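Ribose 5-phosphate isomerase (Trypanosoma cruzi, PDB 3M1P) catalyses the interconversion of ribose 5-phosphate and ribulose 5-phosphate as a type B ribose 5-phosphate isomerase. Local coordinates at the interface of chains A and B. Numbering follows the deposited sequence. Chains: chain A/B, Ribose 5-phosphate isomerase.

Contact 1: the interface of chains A and B. Residues chain A 11, 43-46, 48; chain B 140-141, 144.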
# COMPACT_ATOMS: atom_id res chain seq x y z
N HIS A 11 12.61 -17.45 7.34
CA HIS A 11 13.11 -18.13 6.14
C HIS A 11 12.87 -17.41 4.80
O HIS A 11 13.83 -17.21 4.07
CB HIS A 11 12.63 -19.60 6.08
CG HIS A 11 11.24 -19.80 6.59
ND1 HIS A 11 10.23 -20.33 5.81
CD2 HIS A 11 10.68 -19.52 7.79
CE1 HIS A 11 9.11 -20.37 6.51
NE2 HIS A 11 9.36 -19.89 7.72
N SER A 43 14.10 -23.37 7.10
CA SER A 43 12.85 -22.96 7.74
C SER A 43 13.05 -22.68 9.24
O SER A 43 13.63 -23.50 9.97
CB SER A 43 11.77 -24.02 7.53
OG SER A 43 10.49 -23.54 7.92
N VAL A 44 12.59 -21.51 9.68
CA VAL A 44 12.67 -21.10 11.08
C VAL A 44 11.31 -20.58 11.56
O VAL A 44 10.37 -20.45 10.78
CB VAL A 44 13.78 -20.04 11.31
CG1 VAL A 44 15.18 -20.66 11.18
CG2 VAL A 44 13.63 -18.87 10.36
N ASP A 45 11.21 -20.30 12.86
CA ASP A 45 10.00 -19.73 13.45
C ASP A 45 10.28 -18.27 13.77
O ASP A 45 11.20 -17.97 14.53
CB ASP A 45 9.60 -20.47 14.73
CG ASP A 45 9.19 -21.92 14.50
OD1 ASP A 45 8.88 -22.31 13.35
OD2 ASP A 45 9.16 -22.68 15.49
N TYR A 46 9.47 -17.38 13.20
CA TYR A 46 9.69 -15.92 13.35
C TYR A 46 9.81 -15.41 14.80
O TYR A 46 10.63 -14.55 15.06
CB TYR A 46 8.65 -15.10 12.54
CG TYR A 46 7.23 -15.26 13.03
CD1 TYR A 46 6.73 -14.44 14.04
CD2 TYR A 46 6.39 -16.24 12.49
CE1 TYR A 46 5.42 -14.61 14.52
CE2 TYR A 46 5.08 -16.40 12.95
CZ TYR A 46 4.61 -15.58 13.96
OH TYR A 46 3.32 -15.73 14.42
N ASP A 48 11.25 -16.54 17.41
CA ASP A 48 12.62 -16.76 17.92
C ASP A 48 13.59 -15.65 17.51
O ASP A 48 14.44 -15.25 18.29
CB ASP A 48 13.18 -18.11 17.42
CG ASP A 48 12.40 -19.31 17.94
OD1 ASP A 48 11.85 -19.25 19.06
OD2 ASP A 48 12.35 -20.33 17.21
N ARG B 140 2.50 -23.76 16.52
CA ARG B 140 3.81 -23.73 17.22
C ARG B 140 4.34 -22.29 17.40
O ARG B 140 4.79 -21.91 18.48
CB ARG B 140 4.84 -24.60 16.47
CG ARG B 140 6.22 -24.68 17.14
CD ARG B 140 7.20 -25.51 16.32
NE ARG B 140 7.51 -24.93 15.01
CZ ARG B 140 7.18 -25.48 13.84
NH1 ARG B 140 6.55 -26.64 13.82
NH2 ARG B 140 7.50 -24.89 12.70
N ARG B 141 4.27 -21.47 16.35
CA ARG B 141 4.79 -20.10 16.40
C ARG B 141 3.96 -19.20 17.30
O ARG B 141 4.51 -18.37 18.04
CB ARG B 141 4.91 -19.52 14.99
CG ARG B 141 5.99 -20.18 14.16
CD ARG B 141 5.71 -20.09 12.68
NE ARG B 141 6.72 -20.80 11.90
CZ ARG B 141 6.68 -20.94 10.57
NH1 ARG B 141 5.67 -20.43 9.87
NH2 ARG B 141 7.64 -21.61 9.95
N LYS B 144 4.92 -19.93 20.73
CA LYS B 144 6.19 -19.27 20.98
C LYS B 144 6.01 -17.79 21.37
O LYS B 144 6.78 -17.26 22.16
CB LYS B 144 7.16 -19.45 19.81
CG LYS B 144 7.69 -20.87 19.70
CD LYS B 144 8.83 -20.98 18.72
CE LYS B 144 9.28 -22.43 18.58
NZ LYS B 144 10.49 -22.54 17.70

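Contact 2: the interface of chains A and B. Residues chain A 55, 81-83, 153; chain B 81, 148, 152.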
# COMPACT_ATOMS: atom_id res chain seq x y z
N GLU A 55 14.96 -8.40 22.31
CA GLU A 55 15.70 -8.40 23.57
C GLU A 55 16.93 -7.51 23.50
O GLU A 55 17.21 -6.75 24.43
CB GLU A 55 16.08 -9.83 24.01
CG GLU A 55 14.91 -10.73 24.33
CD GLU A 55 14.20 -10.40 25.65
OE1 GLU A 55 14.74 -9.62 26.47
OE2 GLU A 55 13.08 -10.94 25.86
N LYS A 81 5.85 -7.93 22.42
CA LYS A 81 5.70 -8.66 23.69
C LYS A 81 6.89 -8.48 24.62
O LYS A 81 6.83 -8.86 25.80
CB LYS A 81 5.48 -10.17 23.45
CG LYS A 81 4.21 -10.52 22.66
CD LYS A 81 2.99 -9.83 23.24
CE LYS A 81 1.74 -10.19 22.48
NZ LYS A 81 0.52 -9.69 23.21
N VAL A 82 7.98 -7.91 24.09
CA VAL A 82 9.17 -7.61 24.90
C VAL A 82 9.05 -6.19 25.45
O VAL A 82 8.85 -5.24 24.69
CB VAL A 82 10.49 -7.85 24.11
CG1 VAL A 82 11.70 -7.48 24.96
CG2 VAL A 82 10.60 -9.30 23.66
N PRO A 83 9.10 -6.04 26.80
CA PRO A 83 8.93 -4.70 27.36
C PRO A 83 10.04 -3.76 26.93
O PRO A 83 11.20 -4.16 26.87
CB PRO A 83 8.97 -4.95 28.88
CG PRO A 83 8.67 -6.41 29.05
CD PRO A 83 9.29 -7.06 27.84
N ALA A 153 3.37 -6.80 34.23
CA ALA A 153 4.65 -7.37 34.64
C ALA A 153 4.53 -8.11 35.98
O ALA A 153 3.55 -7.91 36.72
CB ALA A 153 5.72 -6.29 34.72
N LYS B 81 0.79 -5.13 23.94
CA LYS B 81 1.37 -5.16 25.29
C LYS B 81 0.50 -5.94 26.28
O LYS B 81 0.95 -6.28 27.37
CB LYS B 81 1.63 -3.74 25.81
CG LYS B 81 2.63 -2.93 24.99
CD LYS B 81 3.91 -3.73 24.73
CE LYS B 81 5.04 -2.84 24.22
NZ LYS B 81 6.32 -3.61 24.22
N ILE B 148 7.08 -16.01 24.95
CA ILE B 148 7.72 -14.71 25.15
C ILE B 148 7.00 -13.88 26.22
O ILE B 148 7.64 -13.27 27.07
CB ILE B 148 7.84 -13.88 23.84
CG1 ILE B 148 8.71 -14.61 22.80
CG2 ILE B 148 8.39 -12.45 24.14
CD1 ILE B 148 8.64 -14.04 21.39
N HIS B 152 8.23 -12.79 30.42
CA HIS B 152 8.28 -11.41 30.91
C HIS B 152 7.18 -11.08 31.93
O HIS B 152 7.12 -9.96 32.44
CB HIS B 152 8.23 -10.41 29.76
CG HIS B 152 9.42 -10.49 28.85
ND1 HIS B 152 10.61 -9.84 29.13
CD2 HIS B 152 9.60 -11.13 27.68
CE1 HIS B 152 11.48 -10.09 28.16
NE2 HIS B 152 10.89 -10.87 27.27
O HOH W 1 11.79 -12.50 24.56

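Contact 3: the interface of chains A and B. Residues chain A 80, 82, 84-87, 103, 145, 148-149; chain B 46-47, 76-78, 81.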
# COMPACT_ATOMS: atom_id res chain seq x y z
N ASN A 80 6.78 -6.81 20.06
CA ASN A 80 6.08 -5.95 21.01
C ASN A 80 5.76 -6.61 22.36
O ASN A 80 5.44 -5.91 23.32
CB ASN A 80 4.82 -5.35 20.39
CG ASN A 80 5.13 -4.17 19.51
OD1 ASN A 80 5.89 -3.28 19.91
ND2 ASN A 80 4.55 -4.15 18.32
N VAL A 82 7.98 -7.91 24.09
CA VAL A 82 9.17 -7.61 24.90
C VAL A 82 9.05 -6.19 25.45
O VAL A 82 8.85 -5.24 24.69
CB VAL A 82 10.49 -7.85 24.11
CG1 VAL A 82 11.70 -7.48 24.96
CG2 VAL A 82 10.60 -9.30 23.66
N GLY A 84 9.69 -2.51 26.63
CA GLY A 84 10.66 -1.54 26.15
C GLY A 84 10.68 -1.46 24.64
O GLY A 84 11.24 -0.53 24.06
N VAL A 85 10.07 -2.43 23.98
CA VAL A 85 10.06 -2.47 22.53
C VAL A 85 8.82 -1.77 21.98
O VAL A 85 7.70 -1.93 22.51
CB VAL A 85 10.19 -3.92 22.00
CG1 VAL A 85 9.88 -4.01 20.51
CG2 VAL A 85 11.58 -4.46 22.28
N ARG A 86 9.03 -0.96 20.95
CA ARG A 86 7.94 -0.37 20.18
C ARG A 86 8.21 -0.71 18.72
O ARG A 86 8.98 -0.04 18.04
CB ARG A 86 7.87 1.14 20.41
CG ARG A 86 7.51 1.52 21.85
CD ARG A 86 7.39 3.01 22.03
NE ARG A 86 8.68 3.65 21.80
CZ ARG A 86 9.69 3.63 22.67
NH1 ARG A 86 9.56 3.01 23.84
NH2 ARG A 86 10.84 4.23 22.36
N ALA A 87 7.59 -1.80 18.27
CA ALA A 87 7.84 -2.38 16.97
C ALA A 87 6.71 -2.03 16.02
O ALA A 87 5.54 -2.36 16.27
CB ALA A 87 7.97 -3.89 17.08
N ASN A 103 5.57 7.65 17.53
CA ASN A 103 5.67 6.49 18.41
C ASN A 103 7.07 6.20 18.93
O ASN A 103 7.25 5.26 19.71
CB ASN A 103 5.11 5.25 17.72
CG ASN A 103 3.73 5.50 17.11
OD1 ASN A 103 2.75 5.66 17.83
ND2 ASN A 103 3.67 5.56 15.81
N ILE A 145 1.95 3.65 27.13
CA ILE A 145 2.31 2.32 26.62
C ILE A 145 3.16 1.57 27.66
O ILE A 145 2.91 0.39 27.95
CB ILE A 145 3.04 2.37 25.24
CG1 ILE A 145 2.13 3.04 24.19
CG2 ILE A 145 3.48 0.97 24.81
CD1 ILE A 145 2.74 3.24 22.82
N ILE A 148 1.02 0.38 30.52
CA ILE A 148 0.37 -0.89 30.13
C ILE A 148 1.29 -2.11 30.33
O ILE A 148 0.86 -3.13 30.86
CB ILE A 148 -0.17 -0.85 28.66
CG1 ILE A 148 -1.32 0.15 28.52
CG2 ILE A 148 -0.64 -2.23 28.20
CD1 ILE A 148 -1.70 0.49 27.08
N GLU A 149 2.54 -1.98 29.90
CA GLU A 149 3.59 -2.99 30.18
C GLU A 149 3.73 -3.29 31.67
O GLU A 149 3.74 -4.46 32.08
CB GLU A 149 4.95 -2.50 29.68
CG GLU A 149 5.28 -2.83 28.26
CD GLU A 149 6.49 -2.05 27.76
OE1 GLU A 149 6.98 -1.17 28.49
OE2 GLU A 149 6.95 -2.31 26.63
N TYR B 46 -4.46 7.38 22.20
CA TYR B 46 -4.73 6.04 21.65
C TYR B 46 -4.47 4.87 22.63
O TYR B 46 -5.24 3.90 22.63
CB TYR B 46 -4.00 5.82 20.30
CG TYR B 46 -2.50 5.86 20.40
CD1 TYR B 46 -1.78 4.73 20.81
CD2 TYR B 46 -1.79 7.03 20.12
CE1 TYR B 46 -0.39 4.77 20.94
CE2 TYR B 46 -0.41 7.08 20.23
CZ TYR B 46 0.28 5.94 20.63
OH TYR B 46 1.65 5.98 20.75
N PRO B 47 -3.41 4.94 23.47
CA PRO B 47 -3.18 3.75 24.32
C PRO B 47 -4.34 3.44 25.30
O PRO B 47 -4.55 2.28 25.65
CB PRO B 47 -1.90 4.08 25.09
CG PRO B 47 -1.26 5.22 24.34
CD PRO B 47 -2.38 5.98 23.71
N SER B 76 -1.41 -0.71 17.44
CA SER B 76 -0.87 -2.08 17.38
C SER B 76 0.24 -2.32 18.40
O SER B 76 0.42 -3.44 18.87
CB SER B 76 -0.39 -2.43 15.97
OG SER B 76 0.79 -1.72 15.66
N ILE B 77 1.02 -1.30 18.71
CA ILE B 77 2.07 -1.43 19.71
C ILE B 77 1.41 -1.62 21.08
O ILE B 77 1.66 -2.61 21.76
CB ILE B 77 3.05 -0.22 19.71
CG1 ILE B 77 3.82 -0.17 18.38
CG2 ILE B 77 4.03 -0.30 20.92
CD1 ILE B 77 4.54 1.12 18.10
N ALA B 78 0.52 -0.69 21.44
CA ALA B 78 -0.17 -0.70 22.74
C ALA B 78 -1.01 -1.95 22.95
O ALA B 78 -0.89 -2.61 23.99
CB ALA B 78 -1.00 0.56 22.93
N LYS B 81 0.79 -5.13 23.94
CA LYS B 81 1.37 -5.16 25.29
C LYS B 81 0.50 -5.94 26.28
O LYS B 81 0.95 -6.28 27.37
CB LYS B 81 1.63 -3.74 25.81
CG LYS B 81 2.63 -2.93 24.99
CD LYS B 81 3.91 -3.73 24.73
CE LYS B 81 5.04 -2.84 24.22
NZ LYS B 81 6.32 -3.61 24.22
O HOH W 2 3.34 -2.63 14.63

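Contact 4: the interface of chains A and B. Residues chain A 88-89, 94-95, 99, 103; chain B 73, 89, 114.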
# COMPACT_ATOMS: atom_id res chain seq x y z
N ALA A 88 7.08 -1.35 14.94
CA ALA A 88 6.13 -0.81 13.97
C ALA A 88 6.17 -1.58 12.66
O ALA A 88 7.21 -1.60 11.97
CB ALA A 88 6.43 0.66 13.73
N LEU A 89 5.05 -2.22 12.33
CA LEU A 89 4.89 -2.79 11.00
C LEU A 89 4.60 -1.68 9.98
O LEU A 89 3.56 -1.01 10.05
CB LEU A 89 3.82 -3.87 10.97
CG LEU A 89 3.48 -4.49 9.59
CD1 LEU A 89 4.70 -5.12 8.90
CD2 LEU A 89 2.38 -5.51 9.77
N TYR A 94 5.38 6.86 4.63
CA TYR A 94 4.58 7.55 5.64
C TYR A 94 4.51 6.84 7.02
O TYR A 94 4.82 7.43 8.05
CB TYR A 94 3.16 7.83 5.11
CG TYR A 94 2.32 8.61 6.08
CD1 TYR A 94 2.35 10.01 6.12
CD2 TYR A 94 1.49 7.95 6.97
CE1 TYR A 94 1.58 10.72 7.04
CE2 TYR A 94 0.71 8.65 7.89
CZ TYR A 94 0.76 10.02 7.91
OH TYR A 94 -0.03 10.67 8.84
N THR A 95 4.10 5.58 7.03
CA THR A 95 4.10 4.79 8.28
C THR A 95 5.51 4.69 8.89
O THR A 95 5.65 4.73 10.11
CB THR A 95 3.58 3.38 8.06
OG1 THR A 95 4.24 2.82 6.92
CG2 THR A 95 2.05 3.40 7.83
N SER A 99 5.95 6.33 12.54
CA SER A 99 6.32 5.39 13.60
C SER A 99 7.45 5.95 14.47
O SER A 99 7.47 5.74 15.70
CB SER A 99 6.74 4.04 13.01
OG SER A 99 8.01 4.11 12.39
N ASN A 103 5.57 7.65 17.53
CA ASN A 103 5.67 6.49 18.41
C ASN A 103 7.07 6.20 18.93
O ASN A 103 7.25 5.26 19.71
CB ASN A 103 5.11 5.25 17.72
CG ASN A 103 3.73 5.50 17.11
OD1 ASN A 103 2.75 5.66 17.83
ND2 ASN A 103 3.67 5.56 15.81
N ILE B 73 -0.35 2.40 14.02
CA ILE B 73 0.93 1.89 14.54
C ILE B 73 0.96 1.89 16.07
O ILE B 73 1.31 0.86 16.67
CB ILE B 73 2.14 2.70 13.99
CG1 ILE B 73 2.16 2.62 12.46
CG2 ILE B 73 3.46 2.19 14.60
CD1 ILE B 73 3.17 3.53 11.80
N LEU B 89 -1.52 -4.83 12.43
CA LEU B 89 -1.71 -3.60 11.67
C LEU B 89 -1.79 -3.95 10.19
O LEU B 89 -0.83 -4.42 9.60
CB LEU B 89 -0.60 -2.60 11.96
CG LEU B 89 -0.63 -1.28 11.16
CD1 LEU B 89 -1.91 -0.50 11.38
CD2 LEU B 89 0.59 -0.45 11.52
N THR B 114 -3.94 6.90 6.67
CA THR B 114 -3.14 6.19 5.66
C THR B 114 -3.96 5.42 4.62
O THR B 114 -3.59 5.37 3.44
CB THR B 114 -2.17 5.17 6.32
OG1 THR B 114 -2.93 4.26 7.13
CG2 THR B 114 -1.20 5.87 7.19

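Contact 1: the interface of chains A and B
The carboxylate of A:Asp45 is the central acceptor in this salt-bridge cluster, a polar patch of the A/B dimer interface, taking three basic side chains from helix 136-150 of chain B. B:Arg140 grips it side-on: NE meets OD2 of A:Asp45 at 2.8 Å and NH2 meets OD1 of A:Asp45 at 3.0 Å, both on syn lone pairs, with the guanidinium and carboxylate nearly coplanar. B:Arg141 comes from a different direction. Its NE lies 3.0 Å from A:Asp45 OD1 and meets that oxygen from above the carboxylate plane, the two flat groups being turned 72° apart. B:Lys144 takes the anti lone pair of A:Asp45 OD2 with its ammonium NZ, at 2.6 Å. Each carboxylate oxygen thus accepts at least two donors, which fixes the rotation of the group and probably favours its ionised form. A:Asp48, in the first turn of helix 46-58, offers the syn lone pair of OD2 to the same B:Lys144 NZ, so the ammonium bridges two acids.

Behind these bonds, B:Lys144 reaches the acids on a chain extended beyond CG, whereas B:Arg140 bends at chi3 (65°) to turn its NE toward A:Asp45. A:Tyr46 supports B:Arg141 from the side, with CE2 3.7 Å from B:Arg141 CB. The far end of B:Arg141 lies beside A:His11, in the region where this family probably holds the sugar phosphate. There the imidazole NE2 of A:His11 stands 3.3 Å from B:Arg141 NH2.

Contact 2: the interface of chains A and B
B:His152, just beyond helix 136-150 near the C-terminus, pushes its imidazole into a notch of chain A between the A:Val82–A:Pro83 segment and helix 46-58, forming one part of the dimer interface. The tight part is the ring itself. A:Pro83 lies over one face in a CH-pi contact, its CD 3.6 Å from the ring centroid and displaced toward the rim, with ND1 of B:His152 and CD of A:Pro83 3.3 Å apart. Next to the ring, methyl meets methyl: CG2 of A:Val82 sits 3.9 Å from CG2 of B:Ile148, and the same B:Ile148 branch, anti to its backbone N, also touches CB of A:Lys81.

Toward A:Glu55 the contact becomes polar and wetter. The carboxylate and the imidazole reach for each other tip to tip and almost coplanar, 8° apart. NE2 of B:His152 donates to the syn lone pair of OE2 of A:Glu55 at 2.6 Å, but the bond is bent, 127° at the hydrogen. The nearby carboxylate would tend to favour a positively charged imidazole. A:Glu55 gets there by a fold at chi2 (-72°). Water 1 lies in the ring plane, 3.3 Å from NE2 of B:His152 and more nearly in line with its N-H; its placement against A:Glu55 OE2 is implausibly tight and carries no weight. Separately, B:Lys81, bent at chi2, brings its ammonium to the main chain, NZ lying 3.1 Å from the carbonyl O of A:Val82, at best a long or shared hydrogen bond.

Contact 3: the interface of chains A and B
From the end of helix 73-80 at A:Asn80, the chain A backbone turns through A:Gly84, whose phi is positive (96°), and straightens at A:Val85 toward strand 87-89, leaving carbonyls that face chain B. B:Lys81, bent at chi2, fills this turn with its ammonium. NZ donates to A:Asn80 O at 2.6 Å, from above the carbonyl plane, and to A:Val85 O at 2.8 Å on an in-plane lone pair. It also forms a salt bridge with the anti lone pair of A:Glu149 OE2 at 2.8 Å. That oxygen is further held by the backbone N of A:Gly84, so the acid braces the turn as well as the lysine. The amide of A:Asn80 clasps A:Ala87 at both N and O, stiffening the loop.

Alongside, B:Ile77 lies across the A:Asn80 amide, its CG1 3.5 Å from A:Ala87 O. A:Ile148 presses CG2 on B:Lys81 CB at 3.6 Å, while A:Ile145 packs across B:Pro47 and brings CD1 to the phenol of B:Tyr46. The hydroxyl OH of B:Tyr46 hydrogen-bonds A:Asn103 OD1 at 3.1 Å, and water 2 bridges A:Ala87 O to B:Ser76 OG. The patch locks a helix-to-strand turn of one subunit onto its mate, helping to hold the dimer together.

Contact 4: the interface of chains A and B
B:Ile73 forms the apolar centre here, at the start of helix 73-80 in the LacAB/RpiB fold, inserted between strand 87-89 and helix 93-101 of the partner subunit. Its two branches have separate neighbours. CG2, anti to the backbone N, presses on CB of A:Ala88 at 3.5 Å, a snug methyl pair. CD1, carried outward by an extended chi2 (171°), points at helix 93-101, where it lies 3.8 Å from CB of A:Thr95 and 3.8 Å from CB of A:Ser99. The side chains of B:Ile73 and A:Thr95 cross at about a right angle.

Beside this core the two copies of Leu89 face each other near the two-fold axis. Each has CG anti to its backbone N (chi1 176° in A:Leu89) and sets a methyl against the other's main chain: CD2 of B:Leu89 is 3.4 Å from O of A:Leu89, and CD2 of A:Leu89 approaches O of B:Leu89 equally closely.

Further out, B:Thr114 turns its methyl rather than its hydroxyl toward chain A. Its OG1 takes the crowded position between backbone N and carbonyl carbon (chi1 56°), so CG2 meets the CD2–CE2 bond of A:Tyr94, 3.4 Å from CD2. At the opposite rim the amide of A:Asn103 shows its nitrogen side to the isoleucine. ND2 of A:Asn103 rests 3.6 Å from CG2 of B:Ile73, a packing contact.

Contact 1 is the most remote from contacts 3 and 4, its C-alpha centre about 17 Å from that of contact 2, 22 Å from contact 3 and 24 Å from contact 4. Contacts 2 and 3 are neighbours, 9 Å apart, and share A:Val82 and B:Lys81; contacts 3 and 4, 12 Å apart, share A:Asn103 along with helix 73-80 and strand 87-89. Helices 46-58 and 136-150 contribute to contacts 1, 2 and 3. The character shifts from the ionic cluster of contact 1 through the mixed contacts 2 and 3 to the apolar contact 4. Because the interface is two-fold symmetric, each contact occurs twice, tying together one pair of subunits within the deposited four-chain assembly.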